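Local coordinates for protein L-lactate dehydrogenase (Trichomonas vaginalis, PDB 4UUL) that is a variant of an NAD-dependent lactate dehydrogenase of the LDH/MDH superfamily, interconverting 2-oxo and 2-hydroxy acids such as pyruvate and lactate, or probably oxaloacetate and malate, at residues K144-K147 and P148-S152; N135-I138 and A139-A143. The protein carries 1 engineered substitution. All coordinates share one frame; numbering follows the deposited sequence.

In the fold
Both contacts lie in the NAD-binding Rossmann domain, in the connection between strands 124-127 and 151-153 of its parallel sheet. They follow one another along the chain. Contact 2 covers the last two turns of helix 132-141 and its exit. Contact 1 covers the loop that follows, a short 3-10 turn and the start of edge strand 151-153. Their centres are about 8 Å apart. Phe-151 joins them by packing on helix 132-141, and Pro-148 also meets Met-140. Together they complete the last beta-alpha-beta crossover of the sheet, whose preceding loop and helix start carry NADH-binding positions.

Contact 1: K144-K147 and P148-S152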
loop_
_atom_site.group_PDB
_atom_site.type_symbol
_atom_site.label_atom_id
_atom_site.label_comp_id
_atom_site.label_asym_id
_atom_site.label_seq_id
_atom_site.Cartn_x
_atom_site.Cartn_y
_atom_site.Cartn_z
ATOM N N LYS B 144 17.594 27.959 6.117
ATOM C CA LYS B 144 17.936 29.310 5.699
ATOM C C LYS B 144 17.943 29.516 4.187
ATOM O O LYS B 144 17.664 30.620 3.718
ATOM C CB LYS B 144 19.263 29.704 6.306
ATOM C CG LYS B 144 20.469 29.104 5.658
ATOM C CD LYS B 144 21.744 29.498 6.421
ATOM C CE LYS B 144 22.981 28.819 5.859
ATOM N NZ LYS B 144 24.221 29.286 6.527
ATOM N N ASN B 145 18.244 28.465 3.420
ATOM C CA ASN B 145 18.309 28.568 1.961
ATOM C C ASN B 145 16.995 28.153 1.277
ATOM O O ASN B 145 16.933 28.106 0.035
ATOM C CB ASN B 145 19.411 27.659 1.393
ATOM C CG ASN B 145 20.783 28.044 1.841
ATOM O OD1 ASN B 145 21.067 29.206 2.039
ATOM N ND2 ASN B 145 21.674 27.051 1.968
ATOM N N LEU B 146 15.959 27.880 2.056
ATOM C CA LEU B 146 14.643 27.521 1.516
ATOM C C LEU B 146 13.621 28.626 1.806
ATOM O O LEU B 146 13.937 29.639 2.447
ATOM C CB LEU B 146 14.190 26.144 2.032
ATOM C CG LEU B 146 15.120 25.000 1.672
ATOM C CD1 LEU B 146 14.641 23.713 2.307
ATOM C CD2 LEU B 146 15.174 24.815 0.170
ATOM N N LYS B 147 12.419 28.451 1.279
ATOM C CA LYS B 147 11.385 29.479 1.269
ATOM C C LYS B 147 10.070 28.876 1.729
ATOM O O LYS B 147 9.922 27.645 1.813
ATOM C CB LYS B 147 11.223 30.052 -0.139
ATOM C CG LYS B 147 12.505 30.650 -0.669
ATOM C CD LYS B 147 12.877 31.941 0.026
ATOM C CE LYS B 147 14.063 32.641 -0.687
ATOM N NZ LYS B 147 15.307 31.783 -0.782
ATOM N N PRO B 148 9.104 29.726 2.071
ATOM C CA PRO B 148 7.808 29.167 2.483
ATOM C C PRO B 148 7.172 28.194 1.490
ATOM O O PRO B 148 6.531 27.220 1.901
ATOM C CB PRO B 148 6.958 30.431 2.733
ATOM C CG PRO B 148 7.980 31.487 3.123
ATOM C CD PRO B 148 9.186 31.199 2.233
ATOM N N GLU B 149 7.375 28.421 0.202
ATOM C CA GLU B 149 6.829 27.567 -0.833
ATOM C C GLU B 149 7.354 26.125 -0.776
ATOM O O GLU B 149 6.799 25.231 -1.400
ATOM C CB GLU B 149 7.151 28.211 -2.189
ATOM C CG GLU B 149 6.401 29.529 -2.484
ATOM C CD GLU B 149 6.750 30.719 -1.551
ATOM O OE1 GLU B 149 7.949 30.940 -1.210
ATOM O OE2 GLU B 149 5.778 31.417 -1.161
ATOM N N ASN B 150 8.447 25.908 -0.052
ATOM C CA ASN B 150 8.994 24.575 0.080
ATOM C C ASN B 150 8.314 23.691 1.135
ATOM O O ASN B 150 8.668 22.518 1.232
ATOM C CB ASN B 150 10.492 24.624 0.410
ATOM C CG ASN B 150 11.349 25.266 -0.691
ATOM O OD1 ASN B 150 11.740 26.418 -0.576
ATOM N ND2 ASN B 150 11.631 24.522 -1.743
ATOM N N PHE B 151 7.369 24.244 1.896
ATOM C CA PHE B 151 6.842 23.548 3.085
ATOM C C PHE B 151 5.342 23.490 3.127
ATOM O O PHE B 151 4.655 24.468 2.850
ATOM C CB PHE B 151 7.294 24.289 4.363
ATOM C CG PHE B 151 8.779 24.194 4.601
ATOM C CD1 PHE B 151 9.320 23.130 5.293
ATOM C CD2 PHE B 151 9.638 25.148 4.099
ATOM C CE1 PHE B 151 10.686 23.012 5.472
ATOM C CE2 PHE B 151 11.040 25.043 4.269
ATOM C CZ PHE B 151 11.549 23.976 4.966
ATOM N N SER B 152 4.826 22.355 3.587
ATOM C CA SER B 152 3.415 22.235 3.909
ATOM C C SER B 152 3.234 21.119 4.941
ATOM O O SER B 152 4.159 20.345 5.153
ATOM C CB SER B 152 2.562 22.020 2.659
ATOM O OG SER B 152 2.839 20.796 2.047
#
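Residues 144-152 form the return loop of a Rossmann beta-alpha-beta crossover, where a 3-10 turn at 148-150 leads into strand 151-153. Lys-147 stands just before this turn and is bonded to Asn-150 in two places. The Asn-150 side chain receives the backbone N of Lys-147 on OD1 at 2.8 Å, with an N-H...O angle of 154°. This is the half of a capping box in which the side chain of the third residue bonds back to the N-H of the residue just before the turn. In return, the backbone N of Asn-150 donates to Lys-147 O at 2.9 Å. That bond ends on a backbone oxygen, with the donor N of Asn-150 well above the carbonyl plane of Lys-147. Asn-150 has CG beside its own backbone N (chi1 -63°), which turns the amide back toward Lys-147. The other end of that amide is also held: ND2 gives hydrogen bonds to the carbonyls of Pro-121 and Val-123, so both polar atoms of the buried side chain are engaged and its flip state is well defined. Within the turn, Phe-151 N bonds to Pro-148 O.

Leu-146 supplies the apolar side. Its side chain crosses those of Asn-150 and Phe-151 at about right angles. Leu-146 CD2 lies 3.9 Å from Asn-150 CG, and Leu-146 CB is 4.0 Å from Phe-151 CE2. Leu-115 of helix 97-118 touches both Leu-146 and Phe-151, so the loop is packed against that helix as well as helix 132-141. The Phe-151 ring meets the turn by its edge: Lys-147 O lies near the ring plane, 3.4 Å from CD2.

Contact 2: N135-I138 and A139-A143; sequences NCEI and AMLHA
The backbone of 135-141 is regular alpha-helix: the N atoms of Ala-139, Met-140 and Leu-141 donate to O of Asn-135, Cys-136 and Glu-137, each at 2.9 Å. The helical phi/psi pattern ends at His-142. There Ile-138 O accepts twice, and the two donors approach from opposite faces of its carbonyl plane. His-142 ND1 donates to Ile-138 O at 2.9 Å with an angle of 159°, while the bond from His-142 N to the same oxygen is longer at 3.2 Å and more bent at 136°. The acceptor lies in the imidazole plane, so the bond uses the ring edge and fixes the ring's rotation. It also means that ND1 carries a proton. The ring runs alongside Ile-138, with His-142 ND1 3.8 Å from Ile-138 CG2.

Glu-137 has CG anti to N (chi1 179°) and then bends at chi2, which turns the carboxylate along the helix over the next turn. Glu-137 OE1 approaches Met-140 CE at 3.2 Å. Glu-137 OE2 lies 3.5 Å from Leu-141 CG and forms a long, weak ion pair with Lys-324.

Helix 307-337 packs on Ile-138, Leu-141 and His-142. Helix 97-118 meets Asn-135, whose ND2 bonds to Gly-129 O beside the cofactor site. Cys-136, Ala-139 and Met-140 face the sheet, where they pack on Phe-151 of strand 151-153.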
loop_
_atom_site.group_PDB
_atom_site.type_symbol
_atom_site.label_atom_id
_atom_site.label_comp_id
_atom_site.label_asym_id
_atom_site.label_seq_id
_atom_site.Cartn_x
_atom_site.Cartn_y
_atom_site.Cartn_z
ATOM N N ASN B 135 5.702 21.738 13.860
ATOM C CA ASN B 135 6.917 21.179 13.356
ATOM C C ASN B 135 7.306 21.781 12.008
ATOM O O ASN B 135 8.492 22.042 11.756
ATOM C CB ASN B 135 6.767 19.666 13.214
ATOM C CG ASN B 135 6.697 18.941 14.558
ATOM O OD1 ASN B 135 7.134 19.444 15.589
ATOM N ND2 ASN B 135 6.304 17.670 14.503
ATOM N N CYS B 136 6.298 21.983 11.150
ATOM C CA CYS B 136 6.528 22.564 9.845
ATOM C C CYS B 136 7.089 23.998 9.960
ATOM O O CYS B 136 8.049 24.373 9.307
ATOM C CB CYS B 136 5.242 22.551 9.042
ATOM S SG CYS B 136 5.409 23.056 7.313
ATOM N N GLU B 137 6.431 24.804 10.791
ATOM C CA GLU B 137 6.906 26.174 11.027
ATOM C C GLU B 137 8.357 26.173 11.493
ATOM O O GLU B 137 9.166 26.977 11.039
ATOM C CB GLU B 137 6.000 26.844 12.036
ATOM C CG GLU B 137 6.368 28.270 12.400
ATOM C CD GLU B 137 6.271 29.290 11.311
ATOM O OE1 GLU B 137 5.431 29.147 10.404
ATOM O OE2 GLU B 137 7.010 30.333 11.412
ATOM N N ILE B 138 8.678 25.334 12.484
ATOM C CA ILE B 138 10.033 25.291 13.024
ATOM C C ILE B 138 11.017 24.870 11.934
ATOM O O ILE B 138 12.120 25.445 11.853
ATOM C CB ILE B 138 10.067 24.400 14.292
ATOM C CG1 ILE B 138 9.237 25.030 15.440
ATOM C CG2 ILE B 138 11.477 24.127 14.735
ATOM C CD1 ILE B 138 9.722 26.400 15.927
ATOM N N ALA B 139 10.701 23.815 11.184
ATOM C CA ALA B 139 11.645 23.402 10.139
ATOM C C ALA B 139 11.879 24.526 9.157
ATOM O O ALA B 139 13.045 24.836 8.822
ATOM C CB ALA B 139 11.141 22.189 9.424
ATOM N N MET B 140 10.805 25.197 8.754
ATOM C CA MET B 140 10.926 26.291 7.802
ATOM C C MET B 140 11.777 27.433 8.363
ATOM O O MET B 140 12.633 27.971 7.651
ATOM C CB MET B 140 9.527 26.759 7.433
ATOM C CG MET B 140 9.509 27.953 6.498
ATOM S SD MET B 140 7.859 28.561 6.102
ATOM C CE MET B 140 7.175 28.916 7.685
ATOM N N LEU B 141 11.539 27.821 9.610
ATOM C CA LEU B 141 12.332 28.915 10.210
ATOM C C LEU B 141 13.807 28.623 10.272
ATOM O O LEU B 141 14.617 29.521 10.275
ATOM C CB LEU B 141 11.836 29.206 11.637
ATOM C CG LEU B 141 10.462 29.909 11.718
ATOM C CD1 LEU B 141 10.047 29.982 13.165
ATOM C CD2 LEU B 141 10.455 31.316 11.060
ATOM N N HIS B 142 14.150 27.338 10.329
ATOM C CA HIS B 142 15.531 26.912 10.450
ATOM C C HIS B 142 16.120 26.357 9.158
ATOM O O HIS B 142 17.146 25.706 9.178
ATOM C CB HIS B 142 15.661 25.933 11.605
ATOM C CG HIS B 142 15.390 26.583 12.923
ATOM N ND1 HIS B 142 14.147 26.605 13.513
ATOM C CD2 HIS B 142 16.222 27.251 13.767
ATOM C CE1 HIS B 142 14.209 27.275 14.650
ATOM N NE2 HIS B 142 15.451 27.678 14.832
ATOM N N ALA B 143 15.490 26.697 8.036
ATOM C CA ALA B 143 15.970 26.262 6.732
ATOM C C ALA B 143 16.374 27.499 5.916
ATOM O O ALA B 143 15.619 28.042 5.095
ATOM C CB ALA B 143 14.876 25.473 6.017
#